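Local coordinates for USP37 protein (Homo sapiens, PDB 3U12), which probably removes ubiquitin as a cysteine-type deubiquitinase, and is represented here by its pleckstrin homology (PH) domain alone, at residues G24-R29 and G41-V46; I73-L78 and M89-D94. All coordinates share one frame; numbering follows the deposited sequence.

Contact 1. Residues G24-R29 and G41-V46; sequences GPIRIR and GSFEIV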
loop_
_atom_site.group_PDB
_atom_site.type_symbol
_atom_site.label_atom_id
_atom_site.label_comp_id
_atom_site.label_asym_id
_atom_site.label_seq_id
_atom_site.Cartn_x
_atom_site.Cartn_y
_atom_site.Cartn_z
ATOM N N GLY A 24 3.433 -0.037 -9.392
ATOM C CA GLY A 24 3.780 -1.420 -9.697
ATOM C C GLY A 24 2.583 -2.347 -9.743
ATOM O O GLY A 24 1.475 -1.927 -9.416
ATOM N N PRO A 25 2.772 -3.632 -10.119
ATOM C CA PRO A 25 1.643 -4.571 -10.068
ATOM C C PRO A 25 1.109 -4.660 -8.630
ATOM O O PRO A 25 1.887 -4.724 -7.672
ATOM C CB PRO A 25 2.252 -5.892 -10.549
ATOM C CG PRO A 25 3.510 -5.504 -11.270
ATOM C CD PRO A 25 4.022 -4.322 -10.509
ATOM N N ILE A 26 -0.212 -4.598 -8.494
ATOM C CA ILE A 26 -0.913 -4.617 -7.213
ATOM C C ILE A 26 -1.875 -5.813 -7.098
ATOM O O ILE A 26 -2.619 -6.094 -8.028
ATOM C CB ILE A 26 -1.663 -3.268 -6.991
ATOM C CG1 ILE A 26 -0.650 -2.103 -6.757
ATOM C CG2 ILE A 26 -2.696 -3.351 -5.816
ATOM C CD1 ILE A 26 -1.290 -0.677 -6.816
ATOM N N ARG A 27 -1.866 -6.483 -5.929
ATOM C CA ARG A 27 -2.761 -7.590 -5.611
ATOM C C ARG A 27 -3.325 -7.293 -4.228
ATOM O O ARG A 27 -2.576 -6.918 -3.332
ATOM C CB ARG A 27 -1.986 -8.920 -5.582
ATOM C CG ARG A 27 -2.715 -10.065 -6.241
ATOM C CD ARG A 27 -2.221 -11.407 -5.735
ATOM N NE ARG A 27 -2.903 -11.791 -4.499
ATOM C CZ ARG A 27 -2.292 -12.059 -3.349
ATOM N NH1 ARG A 27 -0.966 -12.017 -3.268
ATOM N NH2 ARG A 27 -2.998 -12.387 -2.276
ATOM N N ILE A 28 -4.644 -7.419 -4.058
ATOM C CA ILE A 28 -5.273 -7.141 -2.770
ATOM C C ILE A 28 -6.169 -8.310 -2.340
ATOM O O ILE A 28 -6.803 -8.954 -3.178
ATOM C CB ILE A 28 -6.075 -5.788 -2.844
ATOM C CG1 ILE A 28 -5.116 -4.578 -3.122
ATOM C CG2 ILE A 28 -6.897 -5.518 -1.562
ATOM C CD1 ILE A 28 -5.823 -3.370 -3.546
ATOM N N ARG A 29 -6.217 -8.571 -1.033
ATOM C CA ARG A 29 -7.097 -9.559 -0.426
ATOM C C ARG A 29 -7.869 -8.774 0.652
ATOM O O ARG A 29 -7.278 -8.343 1.646
ATOM C CB ARG A 29 -6.294 -10.746 0.143
ATOM C CG ARG A 29 -7.110 -11.739 0.973
ATOM C CD ARG A 29 -6.351 -13.027 1.304
ATOM N NE ARG A 29 -5.031 -12.794 1.905
ATOM C CZ ARG A 29 -4.812 -12.592 3.201
ATOM N NH1 ARG A 29 -5.824 -12.580 4.061
ATOM N NH2 ARG A 29 -3.580 -12.393 3.649
ATOM N N GLY A 41 -0.727 -0.492 -11.118
ATOM C CA GLY A 41 -1.331 0.702 -10.534
ATOM C C GLY A 41 -0.451 1.420 -9.549
ATOM O O GLY A 41 0.763 1.310 -9.622
ATOM N N SER A 42 -1.056 2.139 -8.599
ATOM C CA SER A 42 -0.290 2.863 -7.610
ATOM C C SER A 42 -0.992 2.887 -6.249
ATOM O O SER A 42 -2.217 2.715 -6.186
ATOM C CB SER A 42 -0.036 4.291 -8.104
ATOM O OG SER A 42 -1.243 5.039 -8.088
ATOM N N PHE A 43 -0.189 3.055 -5.178
ATOM C CA PHE A 43 -0.594 3.309 -3.800
ATOM C C PHE A 43 -0.264 4.792 -3.582
ATOM O O PHE A 43 0.864 5.202 -3.846
ATOM C CB PHE A 43 0.225 2.490 -2.795
ATOM C CG PHE A 43 -0.133 1.028 -2.654
ATOM C CD1 PHE A 43 -1.224 0.488 -3.328
ATOM C CD2 PHE A 43 0.609 0.194 -1.824
ATOM C CE1 PHE A 43 -1.529 -0.879 -3.216
ATOM C CE2 PHE A 43 0.280 -1.158 -1.691
ATOM C CZ PHE A 43 -0.755 -1.691 -2.413
ATOM N N GLU A 44 -1.220 5.583 -3.105
ATOM C CA GLU A 44 -0.980 7.015 -2.861
ATOM C C GLU A 44 -1.464 7.334 -1.459
ATOM O O GLU A 44 -2.568 6.926 -1.091
ATOM C CB GLU A 44 -1.799 7.849 -3.863
ATOM C CG GLU A 44 -1.605 9.356 -3.762
ATOM C CD GLU A 44 -2.374 10.172 -4.785
ATOM O OE1 GLU A 44 -3.545 9.838 -5.063
ATOM O OE2 GLU A 44 -1.824 11.185 -5.269
ATOM N N ILE A 45 -0.689 8.124 -0.712
ATOM C CA ILE A 45 -1.142 8.521 0.614
ATOM C C ILE A 45 -2.053 9.755 0.485
ATOM O O ILE A 45 -1.687 10.717 -0.202
ATOM C CB ILE A 45 0.060 8.816 1.553
ATOM C CG1 ILE A 45 0.929 7.540 1.844
ATOM C CG2 ILE A 45 -0.401 9.487 2.863
ATOM C CD1 ILE A 45 0.166 6.286 2.436
ATOM N N VAL A 46 -3.197 9.749 1.199
ATOM C CA VAL A 46 -4.091 10.918 1.279
ATOM C C VAL A 46 -4.395 11.205 2.768
ATOM O O VAL A 46 -4.156 10.345 3.590
ATOM C CB VAL A 46 -5.403 10.791 0.447
ATOM C CG1 VAL A 46 -5.105 10.648 -1.045
ATOM C CG2 VAL A 46 -6.286 9.652 0.961
#
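Ile26 reaches across to Gly41, Ser42 and Phe43, next to the backbone pairing of Gly24 with Gly41. CB points toward strand 41-46. From it the side chain forks. CG2 stands anti to the backbone N and lies 3.8 Å from Phe43 CE1. CG1, beside the backbone N (chi1 -69°), is equally close to that ring carbon. CD1 goes farthest. It touches Phe43 CE1 at 3.6 Å, approaching the ring obliquely. The same methyl lies against the Gly41-Ser42 peptide, 3.3 Å from Ser42 N. Gly41 has no side chain where CD1 comes close.

Gly24 and Gly41 form an antiparallel hydrogen-bonded pair. Gly24 N donates to Gly41 O at 3.0 Å. The return bond, Gly41 N to Gly24 O, is more bent (148°), with the donor above the carbonyl plane. The chain turns a corner at Gly24, and the strand axes then diverge at 69°. Beyond Ile26, the Phe43 ring takes over and packs on Ile22, Leu54, Leu98 and Ile100. Strands splayed from a glycine corner, with Ile26 and Phe43 packed between them, fit the strongly bent sheet of a PH domain and its hydrophobic core.

Contact 2. Residues I73-L78 and M89-D94; sequences IKNVVL and MLTLQD. With SO4 (sulfate ion), chain C.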
loop_
_atom_site.group_PDB
_atom_site.type_symbol
_atom_site.label_atom_id
_atom_site.label_comp_id
_atom_site.label_asym_id
_atom_site.label_seq_id
_atom_site.Cartn_x
_atom_site.Cartn_y
_atom_site.Cartn_z
ATOM N N ILE A 73 -3.104 -0.096 10.879
ATOM C CA ILE A 73 -1.974 -0.860 10.338
ATOM C C ILE A 73 -1.612 -1.972 11.327
ATOM O O ILE A 73 -1.447 -1.711 12.527
ATOM C CB ILE A 73 -0.735 0.034 10.033
ATOM C CG1 ILE A 73 -1.036 1.053 8.900
ATOM C CG2 ILE A 73 0.496 -0.824 9.672
ATOM C CD1 ILE A 73 0.145 2.121 8.705
ATOM N N LYS A 74 -1.506 -3.203 10.813
ATOM C CA LYS A 74 -1.132 -4.367 11.601
ATOM C C LYS A 74 0.356 -4.600 11.397
ATOM O O LYS A 74 1.109 -4.610 12.375
ATOM C CB LYS A 74 -1.956 -5.602 11.193
ATOM C CG LYS A 74 -1.921 -6.706 12.259
ATOM C CD LYS A 74 -2.275 -8.070 11.705
ATOM C CE LYS A 74 -3.736 -8.415 11.851
ATOM N NZ LYS A 74 -3.965 -9.867 11.626
ATOM N N ASN A 75 0.797 -4.766 10.130
ATOM C CA ASN A 75 2.223 -4.968 9.825
ATOM C C ASN A 75 2.576 -4.553 8.394
ATOM O O ASN A 75 1.697 -4.403 7.525
ATOM C CB ASN A 75 2.695 -6.405 10.132
ATOM C CG ASN A 75 1.924 -7.516 9.479
ATOM O OD1 ASN A 75 1.949 -7.689 8.260
ATOM N ND2 ASN A 75 1.312 -8.364 10.294
ATOM N N VAL A 76 3.855 -4.274 8.188
ATOM C CA VAL A 76 4.442 -3.881 6.905
ATOM C C VAL A 76 5.723 -4.683 6.695
ATOM O O VAL A 76 6.621 -4.665 7.542
ATOM C CB VAL A 76 4.694 -2.353 6.724
ATOM C CG1 VAL A 76 4.942 -2.023 5.254
ATOM C CG2 VAL A 76 3.541 -1.514 7.263
ATOM N N VAL A 77 5.784 -5.424 5.592
ATOM C CA VAL A 77 6.929 -6.261 5.257
ATOM C C VAL A 77 7.412 -5.869 3.862
ATOM O O VAL A 77 6.586 -5.639 2.974
ATOM C CB VAL A 77 6.573 -7.792 5.331
ATOM C CG1 VAL A 77 7.755 -8.671 4.925
ATOM C CG2 VAL A 77 6.086 -8.195 6.723
ATOM N N LEU A 78 8.741 -5.802 3.678
ATOM C CA LEU A 78 9.398 -5.603 2.389
ATOM C C LEU A 78 10.152 -6.874 2.075
ATOM O O LEU A 78 10.813 -7.431 2.954
ATOM C CB LEU A 78 10.423 -4.456 2.387
ATOM C CG LEU A 78 9.957 -3.011 2.404
ATOM C CD1 LEU A 78 11.147 -2.086 2.249
ATOM C CD2 LEU A 78 8.994 -2.721 1.292
HETATM N N MSE A 89 4.387 -5.360 1.404
HETATM C CA MSE A 89 3.177 -6.051 1.849
HETATM C C MSE A 89 2.653 -5.415 3.120
HETATM O O MSE A 89 3.336 -5.363 4.141
HETATM C CB MSE A 89 3.459 -7.554 2.022
HETATM C CG MSE A 89 3.711 -8.232 0.694
HETATM SE SE MSE A 89 4.760 -9.824 0.861
HETATM C CE MSE A 89 3.867 -10.902 -0.470
ATOM N N LEU A 90 1.482 -4.845 3.004
ATOM C CA LEU A 90 0.793 -4.130 4.065
ATOM C C LEU A 90 -0.412 -4.927 4.539
ATOM O O LEU A 90 -1.342 -5.144 3.762
ATOM C CB LEU A 90 0.329 -2.774 3.504
ATOM C CG LEU A 90 -0.541 -1.874 4.392
ATOM C CD1 LEU A 90 0.191 -1.444 5.657
ATOM C CD2 LEU A 90 -1.016 -0.654 3.612
ATOM N N THR A 91 -0.412 -5.311 5.823
ATOM C CA THR A 91 -1.554 -5.960 6.453
ATOM C C THR A 91 -2.222 -4.924 7.353
ATOM O O THR A 91 -1.552 -4.264 8.156
ATOM C CB THR A 91 -1.160 -7.229 7.207
ATOM O OG1 THR A 91 -0.318 -8.033 6.382
ATOM C CG2 THR A 91 -2.373 -8.039 7.675
ATOM N N LEU A 92 -3.539 -4.800 7.234
ATOM C CA LEU A 92 -4.332 -3.897 8.064
ATOM C C LEU A 92 -4.939 -4.646 9.242
ATOM O O LEU A 92 -4.949 -5.866 9.214
ATOM C CB LEU A 92 -5.420 -3.204 7.210
ATOM C CG LEU A 92 -4.876 -2.372 6.017
ATOM C CD1 LEU A 92 -6.023 -1.745 5.206
ATOM C CD2 LEU A 92 -3.852 -1.336 6.485
ATOM N N GLN A 93 -5.446 -3.928 10.273
ATOM C CA GLN A 93 -6.022 -4.520 11.487
ATOM C C GLN A 93 -7.328 -5.275 11.204
ATOM O O GLN A 93 -7.691 -6.178 11.969
ATOM C CB GLN A 93 -6.191 -3.470 12.610
ATOM C CG GLN A 93 -4.837 -3.056 13.227
ATOM C CD GLN A 93 -4.882 -2.030 14.345
ATOM O OE1 GLN A 93 -5.840 -1.936 15.127
ATOM N NE2 GLN A 93 -3.777 -1.303 14.518
ATOM N N ASP A 94 -7.995 -4.958 10.083
ATOM C CA ASP A 94 -9.204 -5.670 9.682
ATOM C C ASP A 94 -8.852 -6.893 8.795
ATOM O O ASP A 94 -9.746 -7.532 8.241
ATOM C CB ASP A 94 -10.199 -4.722 9.006
ATOM C CG ASP A 94 -9.859 -4.356 7.583
ATOM O OD1 ASP A 94 -8.652 -4.310 7.251
ATOM O OD2 ASP A 94 -10.795 -4.045 6.814
HETATM S S SO4 C . -3.712 1.613 17.440
HETATM O O1 SO4 C . -3.254 1.239 18.787
HETATM O O2 SO4 C . -5.180 1.665 17.422
HETATM O O3 SO4 C . -3.160 2.927 17.096
HETATM O O4 SO4 C . -3.238 0.617 16.463
HETATM O O HOH W 1 2.312 -7.385 5.755
#
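Asn75 and Thr91 sit side by side on one face of the hairpin, their side chains pointing the same way. Asn75 OD1 comes 3.3 Å from Thr91 CB. Asn75 CG lies between its own backbone N and carbonyl carbon (chi1 55°), which brings the amide toward Thr91. A water lies by Asn75 OD1, doubtfully close, and donates weakly to Met89 O. With an alanine here, the flank of Thr91 would probably lose its amide neighbour and a gap would open beside it.

The backbone sets this pair in place. Thr91 O accepts from both Lys74 N (2.9 Å) and Asn75 N (3.1 Å), which come from the same face of its carbonyl plane. This is a classic beta bulge. Past it, Val77 N to Met89 O and Met89 N to Val77 O keep the antiparallel pairing regular. Val76 CG2 meets Leu90 CD1 at 3.7 Å on the other face, where Leu115 of helix 105-119 also packs on Val76.

At the open end, Gln93 NE2 donates to Ile73 O at 3.1 Å, nearly straight but from above the carbonyl plane. It also donates to sulfate O4 at 2.8 Å. His71 and Asn121 bind the same ion, which probably came from the crystallisation liquor. Lys74 turns its amine to Asn95. The chemistry is thus divided: Ile73, Val76 and Leu90 make an apolar side toward the helix, Asn75 and Thr91 share their face with Val77 and Met89, and Gln93 gives the hairpin a polar end.

How the contacts relate
Both contacts belong to the same curled antiparallel sheet, and their centres lie 13 Å apart. They do not touch; their nearest atoms are about 5 Å apart. Along the chain they come in series, contact 1 closing before contact 2 opens. Strand 97-104 bridges them, pairing with strand 25-30 of contact 1 and with strand 85-92 of contact 2. Leu98 on this strand is shared: it meets Phe43 of contact 1 and Leu92 of contact 2. The touching residues of contact 1 are all buried, near the centre of the chain. Contact 2 is a hairpin that packs on the C-terminal helix 105-119. Strand 97-104 thus ties both to one apolar interior of the PH domain.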